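Side-chain contacts in short chain alcohol dehydrogenase-related dehydrogenase (Sinorhizobium meliloti, PDB 3TPC), which probably acts as an NAD(P)-dependent oxidoreductase of the short-chain dehydrogenase/reductase type: residues Glu129-Gly134 with Gly143-Thr148; Phe10-Ala15 with Arg25-Glu30; Asp107-Thr112 with Tyr163-Gly168; Leu35-Lys40 with Thr69-Phe74. All coordinates share one frame; numbering follows the deposited sequence.

Contact 1 of 4, residues Glu129-Gly134 with Gly143-Thr148; sequences EVMSQG and GVIVNT
Met131, present as selenomethionine, reaches from helix 106-132 to the beginning of strand 143-148 and meets Ile145, Val144 and Gly143 there. Its selenium lies 3.9 Å from Ile145 CG1, and Ile145 CD1 is almost as near to the same atom. The two side chains cross obliquely. Beyond the selenium, Met131 CE packs against the strand backbone, 3.6 Å from Val144 O, in a van der Waals contact. Gly143 also borders the selenium, its CA 4.1 Å from Met131 SE. A beta carbon at this glycine would run into the selenium, so the bare backbone lets the long side chain pass close by. Met131 CG lies beside its backbone N (chi1 -62°), and the extended chain beyond it carries SE and CE straight to the strand. On the other side, Ile145 CG1 lies anti to the carbonyl carbon and beside the backbone N (chi1 -64°), which turns this branch to the selenium. The helix and strand belong to a beta-alpha-beta crossover of the Rossmann fold: strand 84-87, helix 106-132 and strand 143-148 follow in order, and the two strands are parallel neighbours in the sheet. Around this first shell, Ile186 of strand 186-193 touches both Met131 and Ile145, while Val82 packs on Met131 and Ile124, earlier in the same helix, packs on Ile145. Backbone hydrogen bonds from Val144 to His83 and Leu85 fix the strand on one side, and those from Gly143 and Ile145 to Arg187 fix it on the other. Close by, Ser132 packs on Leu98 of the second subunit.

Contact 2 of 4, residues Phe10-Ala15 with Arg25-Glu30; sequences FIVTGA and RMLAQE
Phe10 and Val12 of the first strand receive Leu27 of helix 18-29 in a buried, wholly apolar contact inside the opening beta-alpha-beta unit of the Rossmann fold, which runs from strand 9-12 through this helix to strand 33-38. Both methyls of Leu27 bear on Phe10, and CD1 reaches Val12 as well. CD2 stands over the centre of the Phe10 ring, 3.9 Å from the centroid and only 3° off the ring normal, which makes a CH-pi contact squarely on the face. CD1 bears instead on the root of the same side chain, 3.7 Å from Phe10 CB. The leucine and the phenylalanine cross at about a right angle. With Leu27 CG beside its backbone N (chi1 -66°), the fork of methyls is directed at the sheet. Leu5 packs on both Phe10 and Leu27, Cys236 of helix 225-237 touches Phe10, and Val34 of the next strand touches Val12 and Leu27. Replacing Phe10 with an alanine here would probably leave Leu27 CD2 without the aromatic face and open a gap between Leu27, Leu5 and Cys236. Past Val12 the chain enters the turn with Thr13, Gly14 and Ala15, where members of this family carry the glycine-rich loop that binds the dinucleotide. Val12 itself approaches Leu27 tip to tip, its CG2 3.9 Å from Leu27 CD1.

Contact 3 of 4, residues Asp107-Thr112 with Tyr163-Gly168; sequences DSFART and YAASKG
Helix segments 107-112 and 163-168, which touch through Thr112, Tyr163 and Ser166, run in roughly the same direction, their axes 9.6 Å apart at closest and crossing at -32°. They belong to the two long helices that, in many short-chain dehydrogenases, build a four-helix interface between subunits. Here too the second subunit is at hand: Phe121 of that subunit stacks on the ring of Phe109, and Leu117 of that subunit packs on Ala165. Within the chain, Phe109 reaches across with the far end of its ring, CZ lying 4.2 Å from Ala165 CB at an oblique approach. In Thr112, OG1 lies beside the backbone N (chi1 -64°), which leaves CG2 anti to that N and turned to the partner helix; OG1 points back along its own helix, 3.2 Å from Ser108 O. Thr112 CG2 packs 3.4 Å from Ser166 OG and more loosely by Tyr163 N. Ser166 OG lies 3.1 Å from Thr112 O, a weak hydrogen bond at best, since Ala162 O competes for the same proton. Tyr163 and Lys167 have the spacing of the family's YxxxK signature, and the tyrosine's CB points away from helix 107-112. Lys167 NZ bonds Thr148 O. The aliphatic chain of the lysine lies over one face of the Tyr163 ring, with Lys167 CG 3.8 Å above the plane and offset toward the rim.

Contact 4 of 4, residues Leu35-Lys40 with Thr69-Phe74; sequences LGLDLK and TAALAF
Leu35, Leu37 and Ala71 form the tight, buried side of this contact, whereas Phe74 alone carries it out to solvent. Strand 35-38 and helix 69-74 run nearly antiparallel (170°), as a helix laid on a Rossmann sheet does. On the buried side Ala71 CB fits against both methyls of Leu37, 3.9 Å from CD1 and much the same from CD2. Leu37 is backed by Ile11 of the neighbouring strand and by Ala60. Swung opposite its backbone N (chi1 -180°), Leu35 CG sends both methyls to the helix. Leu35 CD2 rests 3.5 Å from Ala71 O, while CD1 approaches the exposed Phe74 ring obliquely, 3.7 Å from Phe74 CE1. Phe79 touches Phe74 from further along the helix. With an alanine in place of Leu35, the Phe74 ring would probably lose its methyl neighbours, and Ala71 O its apolar cover. At the strand end Asp38 is partly exposed and held by polar bonds: OD1 accepts Leu39 N at 2.6 Å through its anti lone pair, and OD2 accepts Ser16 N. An acidic residue at this point of the second strand is consistent with NAD-preferring relatives. Between strand and helix no hydrogen bond forms, so their grip rests on methyl and ring surfaces.

How the contacts relate
From the N terminus, contact 2 closes the first and short loop, tying strand 9-12 to the helix that follows it. Contact 4 comes next, closing a longer loop from strand 33-38 past strand 56-59 to helix 65-79. Contacts 2 and 4 are in series and joined through neighbouring strands: the backbone bonds Phe10 to Leu35 and Val12 to Leu37. Contact 1 is nested inside the loop closed by contact 3, their centres about 24 Å apart: contact 1 ties the end of helix 106-132 to strand 143-148, contact 3 its beginning to helix 161-181. A probable Thr148-Lys167 hydrogen bond links these two, and Val130 packing on Leu72 links contact 1 to contact 4. No loops cross.

Contact 1 of 4, residues Glu129-Gly134 with Gly143-Thr148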
loop_
_atom_site.group_PDB
_atom_site.type_symbol
_atom_site.label_atom_id
_atom_site.label_comp_id
_atom_site.label_asym_id
_atom_site.label_seq_id
_atom_site.Cartn_x
_atom_site.Cartn_y
_atom_site.Cartn_z
ATOM N N GLU D 129 15.085 -8.524 23.505
ATOM C CA GLU D 129 16.148 -8.333 24.479
ATOM C C GLU D 129 16.948 -9.638 24.668
ATOM O O GLU D 129 18.150 -9.642 24.476
ATOM C CB GLU D 129 15.583 -7.867 25.822
ATOM C CG GLU D 129 16.607 -7.976 26.979
ATOM C CD GLU D 129 16.230 -7.129 28.189
ATOM O OE1 GLU D 129 15.092 -7.273 28.693
ATOM O OE2 GLU D 129 17.047 -6.276 28.609
ATOM N N VAL D 130 16.254 -10.740 25.004
ATOM C CA VAL D 130 16.870 -12.051 25.091
ATOM C C VAL D 130 17.551 -12.524 23.790
ATOM O O VAL D 130 18.718 -12.967 23.836
ATOM C CB VAL D 130 15.877 -13.069 25.541
ATOM C CG1 VAL D 130 16.427 -14.453 25.342
ATOM C CG2 VAL D 130 15.554 -12.856 26.982
HETATM N N MSE D 131 16.857 -12.443 22.637
HETATM C CA MSE D 131 17.404 -12.965 21.393
HETATM C C MSE D 131 18.744 -12.312 21.159
HETATM O O MSE D 131 19.690 -12.962 20.738
HETATM C CB MSE D 131 16.456 -12.697 20.206
HETATM C CG MSE D 131 15.065 -13.380 20.339
HETATM SE SE MSE D 131 13.880 -12.619 19.023
HETATM C CE MSE D 131 12.789 -14.122 18.854
ATOM N N SER D 132 18.765 -11.013 21.431
ATOM C CA SER D 132 19.882 -10.081 21.486
ATOM C C SER D 132 21.193 -10.674 22.063
ATOM O O SER D 132 22.303 -10.422 21.555
ATOM C CB SER D 132 19.382 -8.964 22.432
ATOM O OG SER D 132 20.059 -7.738 22.378
ATOM N N GLN D 133 21.021 -11.447 23.143
ATOM C CA GLN D 133 22.101 -11.891 24.007
ATOM C C GLN D 133 22.644 -13.244 23.550
ATOM O O GLN D 133 23.563 -13.771 24.161
ATOM C CB GLN D 133 21.600 -12.006 25.447
ATOM C CG GLN D 133 21.424 -10.687 26.196
ATOM C CD GLN D 133 20.430 -10.816 27.386
ATOM O OE1 GLN D 133 19.942 -9.821 27.915
ATOM N NE2 GLN D 133 20.131 -12.054 27.789
ATOM N N GLY D 134 22.057 -13.818 22.501
ATOM C CA GLY D 134 22.504 -15.128 21.965
ATOM C C GLY D 134 23.544 -15.002 20.860
ATOM O O GLY D 134 23.862 -13.895 20.446
ATOM N N GLY D 143 17.440 -14.015 15.803
ATOM C CA GLY D 143 15.992 -14.277 15.984
ATOM C C GLY D 143 15.096 -14.054 14.799
ATOM O O GLY D 143 15.492 -13.431 13.814
ATOM N N VAL D 144 13.889 -14.599 14.888
ATOM C CA VAL D 144 12.793 -14.356 13.954
ATOM C C VAL D 144 11.565 -14.046 14.805
ATOM O O VAL D 144 11.188 -14.840 15.704
ATOM C CB VAL D 144 12.352 -15.615 13.229
ATOM C CG1 VAL D 144 11.557 -15.283 11.939
ATOM C CG2 VAL D 144 13.499 -16.455 12.962
ATOM N N ILE D 145 10.933 -12.932 14.497
ATOM C CA ILE D 145 9.698 -12.586 15.125
ATOM C C ILE D 145 8.678 -12.562 13.982
ATOM O O ILE D 145 8.857 -11.846 13.021
ATOM C CB ILE D 145 9.841 -11.193 15.821
ATOM C CG1 ILE D 145 10.877 -11.303 16.952
ATOM C CG2 ILE D 145 8.471 -10.651 16.299
ATOM C CD1 ILE D 145 11.224 -9.952 17.745
ATOM N N VAL D 146 7.639 -13.378 14.093
ATOM C CA VAL D 146 6.543 -13.310 13.185
ATOM C C VAL D 146 5.332 -12.781 13.933
ATOM O O VAL D 146 4.921 -13.342 14.994
ATOM C CB VAL D 146 6.185 -14.707 12.611
ATOM C CG1 VAL D 146 5.151 -14.578 11.549
ATOM C CG2 VAL D 146 7.432 -15.370 12.028
ATOM N N ASN D 147 4.710 -11.745 13.373
ATOM C CA ASN D 147 3.473 -11.269 13.974
ATOM C C ASN D 147 2.230 -11.646 13.190
ATOM O O ASN D 147 2.270 -11.882 11.972
ATOM C CB ASN D 147 3.535 -9.778 14.188
ATOM C CG ASN D 147 4.778 -9.350 14.955
ATOM O OD1 ASN D 147 5.528 -8.502 14.495
ATOM N ND2 ASN D 147 5.008 -9.927 16.092
ATOM N N THR D 148 1.110 -11.645 13.890
ATOM C CA THR D 148 -0.134 -11.955 13.248
ATOM C C THR D 148 -0.967 -10.723 13.227
ATOM O O THR D 148 -1.399 -10.251 14.276
ATOM C CB THR D 148 -0.904 -13.078 14.004
ATOM O OG1 THR D 148 -0.051 -14.233 14.114
ATOM C CG2 THR D 148 -2.120 -13.420 13.247
#

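Contact 2 of 4, residues Phe10-Ala15 with Arg25-Glu30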
loop_
_atom_site.group_PDB
_atom_site.type_symbol
_atom_site.label_atom_id
_atom_site.label_comp_id
_atom_site.label_asym_id
_atom_site.label_seq_id
_atom_site.Cartn_x
_atom_site.Cartn_y
_atom_site.Cartn_z
ATOM N N PHE D 10 11.245 -21.667 20.659
ATOM C CA PHE D 10 10.237 -20.705 20.268
ATOM C C PHE D 10 9.252 -20.408 21.362
ATOM O O PHE D 10 8.835 -21.293 22.121
ATOM C CB PHE D 10 9.446 -21.209 19.056
ATOM C CG PHE D 10 10.170 -21.052 17.777
ATOM C CD1 PHE D 10 9.722 -20.144 16.824
ATOM C CD2 PHE D 10 11.326 -21.784 17.528
ATOM C CE1 PHE D 10 10.420 -19.968 15.632
ATOM C CE2 PHE D 10 12.023 -21.635 16.367
ATOM C CZ PHE D 10 11.593 -20.723 15.412
ATOM N N ILE D 11 8.858 -19.140 21.426
ATOM C CA ILE D 11 7.725 -18.735 22.217
ATOM C C ILE D 11 6.581 -18.468 21.281
ATOM O O ILE D 11 6.744 -17.847 20.246
ATOM C CB ILE D 11 8.039 -17.497 23.033
ATOM C CG1 ILE D 11 9.312 -17.755 23.848
ATOM C CG2 ILE D 11 6.816 -17.132 23.903
ATOM C CD1 ILE D 11 9.828 -16.593 24.661
ATOM N N VAL D 12 5.422 -18.973 21.644
ATOM C CA VAL D 12 4.268 -18.815 20.848
ATOM C C VAL D 12 3.203 -18.345 21.812
ATOM O O VAL D 12 3.093 -18.842 22.947
ATOM C CB VAL D 12 3.780 -20.127 20.178
ATOM C CG1 VAL D 12 2.537 -19.858 19.401
ATOM C CG2 VAL D 12 4.812 -20.751 19.224
ATOM N N THR D 13 2.384 -17.435 21.294
ATOM C CA THR D 13 1.405 -16.680 22.025
ATOM C C THR D 13 0.022 -17.079 21.499
ATOM O O THR D 13 -0.118 -17.560 20.360
ATOM C CB THR D 13 1.822 -15.204 21.824
ATOM O OG1 THR D 13 2.418 -14.681 23.025
ATOM C CG2 THR D 13 0.775 -14.358 21.257
ATOM N N GLY D 14 -1.005 -16.983 22.338
ATOM C CA GLY D 14 -2.289 -17.624 22.004
ATOM C C GLY D 14 -2.165 -19.069 21.562
ATOM O O GLY D 14 -2.815 -19.514 20.608
ATOM N N ALA D 15 -1.330 -19.808 22.276
ATOM C CA ALA D 15 -0.947 -21.181 21.929
ATOM C C ALA D 15 -2.038 -22.284 22.118
ATOM O O ALA D 15 -1.895 -23.417 21.602
ATOM C CB ALA D 15 0.336 -21.569 22.706
ATOM N N ARG D 25 2.041 -26.873 17.201
ATOM C CA ARG D 25 2.096 -28.181 16.608
ATOM C C ARG D 25 3.208 -28.334 15.567
ATOM O O ARG D 25 4.035 -29.262 15.712
ATOM C CB ARG D 25 0.761 -28.553 16.011
ATOM C CG ARG D 25 0.160 -29.735 16.667
ATOM C CD ARG D 25 -1.078 -30.193 15.895
ATOM N NE ARG D 25 -2.211 -29.322 16.230
ATOM C CZ ARG D 25 -2.718 -28.374 15.434
ATOM N NH1 ARG D 25 -2.217 -28.163 14.208
ATOM N NH2 ARG D 25 -3.740 -27.641 15.879
HETATM N N MSE D 26 3.247 -27.451 14.551
HETATM C CA MSE D 26 4.294 -27.553 13.513
HETATM C C MSE D 26 5.695 -27.399 14.047
HETATM O O MSE D 26 6.580 -28.085 13.587
HETATM C CB MSE D 26 4.019 -26.752 12.214
HETATM C CG MSE D 26 4.609 -25.415 12.126
HETATM SE SE MSE D 26 6.520 -25.297 11.940
HETATM C CE MSE D 26 6.592 -23.506 12.641
ATOM N N LEU D 27 5.890 -26.590 15.069
ATOM C CA LEU D 27 7.208 -26.506 15.670
ATOM C C LEU D 27 7.579 -27.795 16.414
ATOM O O LEU D 27 8.690 -28.275 16.268
ATOM C CB LEU D 27 7.365 -25.248 16.556
ATOM C CG LEU D 27 7.314 -23.897 15.797
ATOM C CD1 LEU D 27 7.043 -22.727 16.694
ATOM C CD2 LEU D 27 8.572 -23.617 14.987
ATOM N N ALA D 28 6.641 -28.367 17.176
ATOM C CA ALA D 28 6.888 -29.651 17.879
ATOM C C ALA D 28 7.290 -30.781 16.945
ATOM O O ALA D 28 8.265 -31.477 17.209
ATOM C CB ALA D 28 5.686 -30.059 18.733
ATOM N N GLN D 29 6.528 -30.945 15.860
ATOM C CA GLN D 29 6.858 -31.832 14.759
ATOM C C GLN D 29 8.186 -31.546 14.035
ATOM O O GLN D 29 8.727 -32.445 13.417
ATOM C CB GLN D 29 5.745 -31.785 13.709
ATOM C CG GLN D 29 4.392 -32.401 14.092
ATOM C CD GLN D 29 3.244 -31.907 13.172
ATOM O OE1 GLN D 29 3.485 -31.253 12.134
ATOM N NE2 GLN D 29 1.997 -32.193 13.567
ATOM N N GLU D 30 8.694 -30.310 14.046
ATOM C CA GLU D 30 10.030 -30.043 13.443
ATOM C C GLU D 30 11.136 -30.106 14.478
ATOM O O GLU D 30 12.263 -29.713 14.216
ATOM C CB GLU D 30 10.107 -28.683 12.729
ATOM C CG GLU D 30 9.125 -28.487 11.574
ATOM C CD GLU D 30 9.485 -29.261 10.312
ATOM O OE1 GLU D 30 10.671 -29.489 10.072
ATOM O OE2 GLU D 30 8.575 -29.633 9.543
#

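Contact 3 of 4, residues Asp107-Thr112 with Tyr163-Gly168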
loop_
_atom_site.group_PDB
_atom_site.type_symbol
_atom_site.label_atom_id
_atom_site.label_comp_id
_atom_site.label_asym_id
_atom_site.label_seq_id
_atom_site.Cartn_x
_atom_site.Cartn_y
_atom_site.Cartn_z
ATOM N N ASP D 107 -13.912 1.650 26.323
ATOM C CA ASP D 107 -13.020 0.674 26.932
ATOM C C ASP D 107 -12.963 -0.645 26.165
ATOM O O ASP D 107 -11.962 -1.324 26.208
ATOM C CB ASP D 107 -13.441 0.411 28.380
ATOM C CG ASP D 107 -14.346 -0.825 28.507
ATOM O OD1 ASP D 107 -13.819 -1.989 28.496
ATOM O OD2 ASP D 107 -15.579 -0.654 28.585
ATOM N N SER D 108 -14.048 -1.024 25.505
ATOM C CA SER D 108 -14.054 -2.172 24.600
ATOM C C SER D 108 -12.974 -2.052 23.474
ATOM O O SER D 108 -12.235 -3.014 23.181
ATOM C CB SER D 108 -15.430 -2.314 23.990
ATOM O OG SER D 108 -15.426 -3.409 23.121
ATOM N N PHE D 109 -12.897 -0.860 22.883
ATOM C CA PHE D 109 -11.957 -0.514 21.816
ATOM C C PHE D 109 -10.483 -0.553 22.305
ATOM O O PHE D 109 -9.622 -1.225 21.697
ATOM C CB PHE D 109 -12.323 0.866 21.239
ATOM C CG PHE D 109 -11.415 1.318 20.180
ATOM C CD1 PHE D 109 -11.737 1.114 18.850
ATOM C CD2 PHE D 109 -10.191 1.939 20.508
ATOM C CE1 PHE D 109 -10.851 1.497 17.836
ATOM C CE2 PHE D 109 -9.306 2.353 19.506
ATOM C CZ PHE D 109 -9.626 2.110 18.182
ATOM N N ALA D 110 -10.239 0.129 23.427
ATOM C CA ALA D 110 -8.988 0.037 24.189
ATOM C C ALA D 110 -8.572 -1.392 24.484
ATOM O O ALA D 110 -7.435 -1.758 24.290
ATOM C CB ALA D 110 -9.073 0.866 25.482
ATOM N N ARG D 111 -9.511 -2.209 24.909
ATOM C CA ARG D 111 -9.203 -3.569 25.275
ATOM C C ARG D 111 -8.693 -4.390 24.049
ATOM O O ARG D 111 -7.780 -5.167 24.142
ATOM C CB ARG D 111 -10.467 -4.188 25.902
ATOM C CG ARG D 111 -10.219 -5.284 26.916
ATOM N N THR D 112 -9.322 -4.222 22.910
ATOM C CA THR D 112 -8.919 -4.881 21.679
ATOM C C THR D 112 -7.575 -4.390 21.182
ATOM O O THR D 112 -6.767 -5.193 20.708
ATOM C CB THR D 112 -9.946 -4.568 20.607
ATOM O OG1 THR D 112 -11.193 -5.132 21.004
ATOM C CG2 THR D 112 -9.521 -5.106 19.240
ATOM N N TYR D 163 -10.712 -3.800 15.516
ATOM C CA TYR D 163 -9.925 -4.917 15.023
ATOM C C TYR D 163 -8.947 -4.436 13.935
ATOM O O TYR D 163 -7.744 -4.651 14.000
ATOM C CB TYR D 163 -10.862 -5.962 14.452
ATOM C CG TYR D 163 -10.166 -7.229 14.057
ATOM C CD1 TYR D 163 -9.276 -7.851 14.922
ATOM C CD2 TYR D 163 -10.390 -7.811 12.825
ATOM C CE1 TYR D 163 -8.639 -9.022 14.576
ATOM C CE2 TYR D 163 -9.746 -8.990 12.452
ATOM C CZ TYR D 163 -8.876 -9.586 13.342
ATOM O OH TYR D 163 -8.270 -10.777 13.016
ATOM N N ALA D 164 -9.487 -3.760 12.948
ATOM C CA ALA D 164 -8.715 -3.169 11.902
ATOM C C ALA D 164 -7.592 -2.206 12.410
ATOM O O ALA D 164 -6.430 -2.308 11.995
ATOM C CB ALA D 164 -9.666 -2.475 10.924
ATOM N N ALA D 165 -7.938 -1.312 13.317
ATOM C CA ALA D 165 -6.949 -0.346 13.804
ATOM C C ALA D 165 -5.822 -1.063 14.527
ATOM O O ALA D 165 -4.634 -0.800 14.262
ATOM C CB ALA D 165 -7.598 0.740 14.735
ATOM N N SER D 166 -6.217 -1.933 15.452
ATOM C CA SER D 166 -5.349 -2.878 16.165
ATOM C C SER D 166 -4.282 -3.503 15.266
ATOM O O SER D 166 -3.096 -3.524 15.569
ATOM C CB SER D 166 -6.206 -4.092 16.528
ATOM O OG SER D 166 -6.581 -4.024 17.833
ATOM N N LYS D 167 -4.778 -4.143 14.204
ATOM C CA LYS D 167 -3.969 -4.991 13.378
ATOM C C LYS D 167 -3.174 -4.121 12.440
ATOM O O LYS D 167 -2.045 -4.491 12.030
ATOM C CB LYS D 167 -4.872 -5.935 12.606
ATOM C CG LYS D 167 -5.582 -7.005 13.485
ATOM C CD LYS D 167 -4.613 -7.795 14.342
ATOM C CE LYS D 167 -5.163 -9.142 14.786
ATOM N NZ LYS D 167 -4.026 -9.972 15.314
ATOM N N GLY D 168 -3.771 -2.980 12.085
ATOM C CA GLY D 168 -3.101 -1.948 11.292
ATOM C C GLY D 168 -1.897 -1.462 12.060
ATOM O O GLY D 168 -0.863 -1.272 11.475
#

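Contact 4 of 4, residues Leu35-Lys40 with Thr69-Phe74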
loop_
_atom_site.group_PDB
_atom_site.type_symbol
_atom_site.label_atom_id
_atom_site.label_comp_id
_atom_site.label_asym_id
_atom_site.label_seq_id
_atom_site.Cartn_x
_atom_site.Cartn_y
_atom_site.Cartn_z
ATOM N N LEU D 35 7.654 -22.843 24.039
ATOM C CA LEU D 35 7.003 -22.260 25.191
ATOM C C LEU D 35 5.646 -21.711 24.748
ATOM O O LEU D 35 5.560 -20.686 24.080
ATOM C CB LEU D 35 7.871 -21.165 25.836
ATOM C CG LEU D 35 7.227 -20.522 27.073
ATOM C CD1 LEU D 35 6.740 -21.541 28.140
ATOM C CD2 LEU D 35 8.136 -19.487 27.717
ATOM N N GLY D 36 4.591 -22.422 25.115
ATOM C CA GLY D 36 3.262 -22.042 24.725
ATOM C C GLY D 36 2.616 -21.160 25.763
ATOM O O GLY D 36 2.292 -21.622 26.851
ATOM N N LEU D 37 2.427 -19.886 25.438
ATOM C CA LEU D 37 1.712 -18.943 26.325
ATOM C C LEU D 37 0.286 -18.763 25.867
ATOM O O LEU D 37 0.028 -18.769 24.650
ATOM C CB LEU D 37 2.401 -17.588 26.341
ATOM C CG LEU D 37 3.849 -17.644 26.798
ATOM C CD1 LEU D 37 4.468 -16.303 26.680
ATOM C CD2 LEU D 37 3.903 -18.106 28.250
ATOM N N ASP D 38 -0.620 -18.635 26.845
ATOM C CA ASP D 38 -2.035 -18.282 26.670
ATOM C C ASP D 38 -2.707 -18.098 28.036
ATOM O O ASP D 38 -2.047 -18.217 29.075
ATOM C CB ASP D 38 -2.804 -19.306 25.851
ATOM C CG ASP D 38 -3.936 -18.664 25.003
ATOM O OD1 ASP D 38 -4.601 -17.710 25.480
ATOM O OD2 ASP D 38 -4.166 -19.130 23.855
ATOM N N LEU D 39 -4.006 -17.791 28.037
ATOM C CA LEU D 39 -4.723 -17.494 29.275
ATOM C C LEU D 39 -5.215 -18.768 29.903
ATOM O O LEU D 39 -5.171 -18.899 31.121
ATOM C CB LEU D 39 -5.915 -16.568 29.037
ATOM C CG LEU D 39 -5.606 -15.070 28.941
ATOM C CD1 LEU D 39 -6.867 -14.224 29.052
ATOM C CD2 LEU D 39 -4.601 -14.661 30.001
ATOM N N LYS D 40 -5.681 -19.690 29.059
ATOM C CA LYS D 40 -6.149 -21.010 29.472
ATOM C C LYS D 40 -5.424 -22.092 28.647
ATOM O O LYS D 40 -5.152 -21.878 27.474
ATOM C CB LYS D 40 -7.675 -21.120 29.287
ATOM N N THR D 69 7.589 -10.673 31.607
ATOM C CA THR D 69 8.938 -10.821 32.138
ATOM C C THR D 69 9.153 -12.217 32.746
ATOM O O THR D 69 10.196 -12.831 32.508
ATOM C CB THR D 69 9.302 -9.757 33.156
ATOM O OG1 THR D 69 9.088 -8.460 32.595
ATOM C CG2 THR D 69 10.786 -9.893 33.527
ATOM N N ALA D 70 8.169 -12.717 33.494
ATOM C CA ALA D 70 8.216 -14.096 34.063
ATOM C C ALA D 70 8.323 -15.229 33.019
ATOM O O ALA D 70 8.922 -16.266 33.279
ATOM C CB ALA D 70 7.009 -14.352 34.995
ATOM N N ALA D 71 7.749 -15.022 31.840
ATOM C CA ALA D 71 7.818 -16.003 30.778
ATOM C C ALA D 71 9.189 -16.029 30.096
ATOM O O ALA D 71 9.678 -17.095 29.715
ATOM C CB ALA D 71 6.718 -15.723 29.753
ATOM N N LEU D 72 9.789 -14.854 29.914
ATOM C CA LEU D 72 11.104 -14.751 29.304
ATOM C C LEU D 72 12.186 -15.269 30.265
ATOM O O LEU D 72 13.013 -16.082 29.866
ATOM C CB LEU D 72 11.396 -13.331 28.788
ATOM C CG LEU D 72 11.000 -12.891 27.363
ATOM C CD1 LEU D 72 11.674 -13.686 26.247
ATOM C CD2 LEU D 72 9.492 -12.856 27.135
ATOM N N ALA D 73 12.181 -14.807 31.518
ATOM C CA ALA D 73 13.063 -15.396 32.555
ATOM C C ALA D 73 12.943 -16.928 32.574
ATOM O O ALA D 73 13.961 -17.642 32.569
ATOM C CB ALA D 73 12.754 -14.819 33.949
ATOM N N PHE D 74 11.695 -17.414 32.575
ATOM C CA PHE D 74 11.412 -18.834 32.628
ATOM C C PHE D 74 12.136 -19.527 31.507
ATOM O O PHE D 74 12.953 -20.395 31.755
ATOM C CB PHE D 74 9.921 -19.086 32.500
ATOM C CG PHE D 74 9.571 -20.517 32.250
ATOM C CD1 PHE D 74 9.582 -21.035 30.954
ATOM C CD2 PHE D 74 9.213 -21.353 33.308
ATOM C CE1 PHE D 74 9.256 -22.354 30.715
ATOM C CE2 PHE D 74 8.875 -22.693 33.073
ATOM C CZ PHE D 74 8.902 -23.191 31.773
#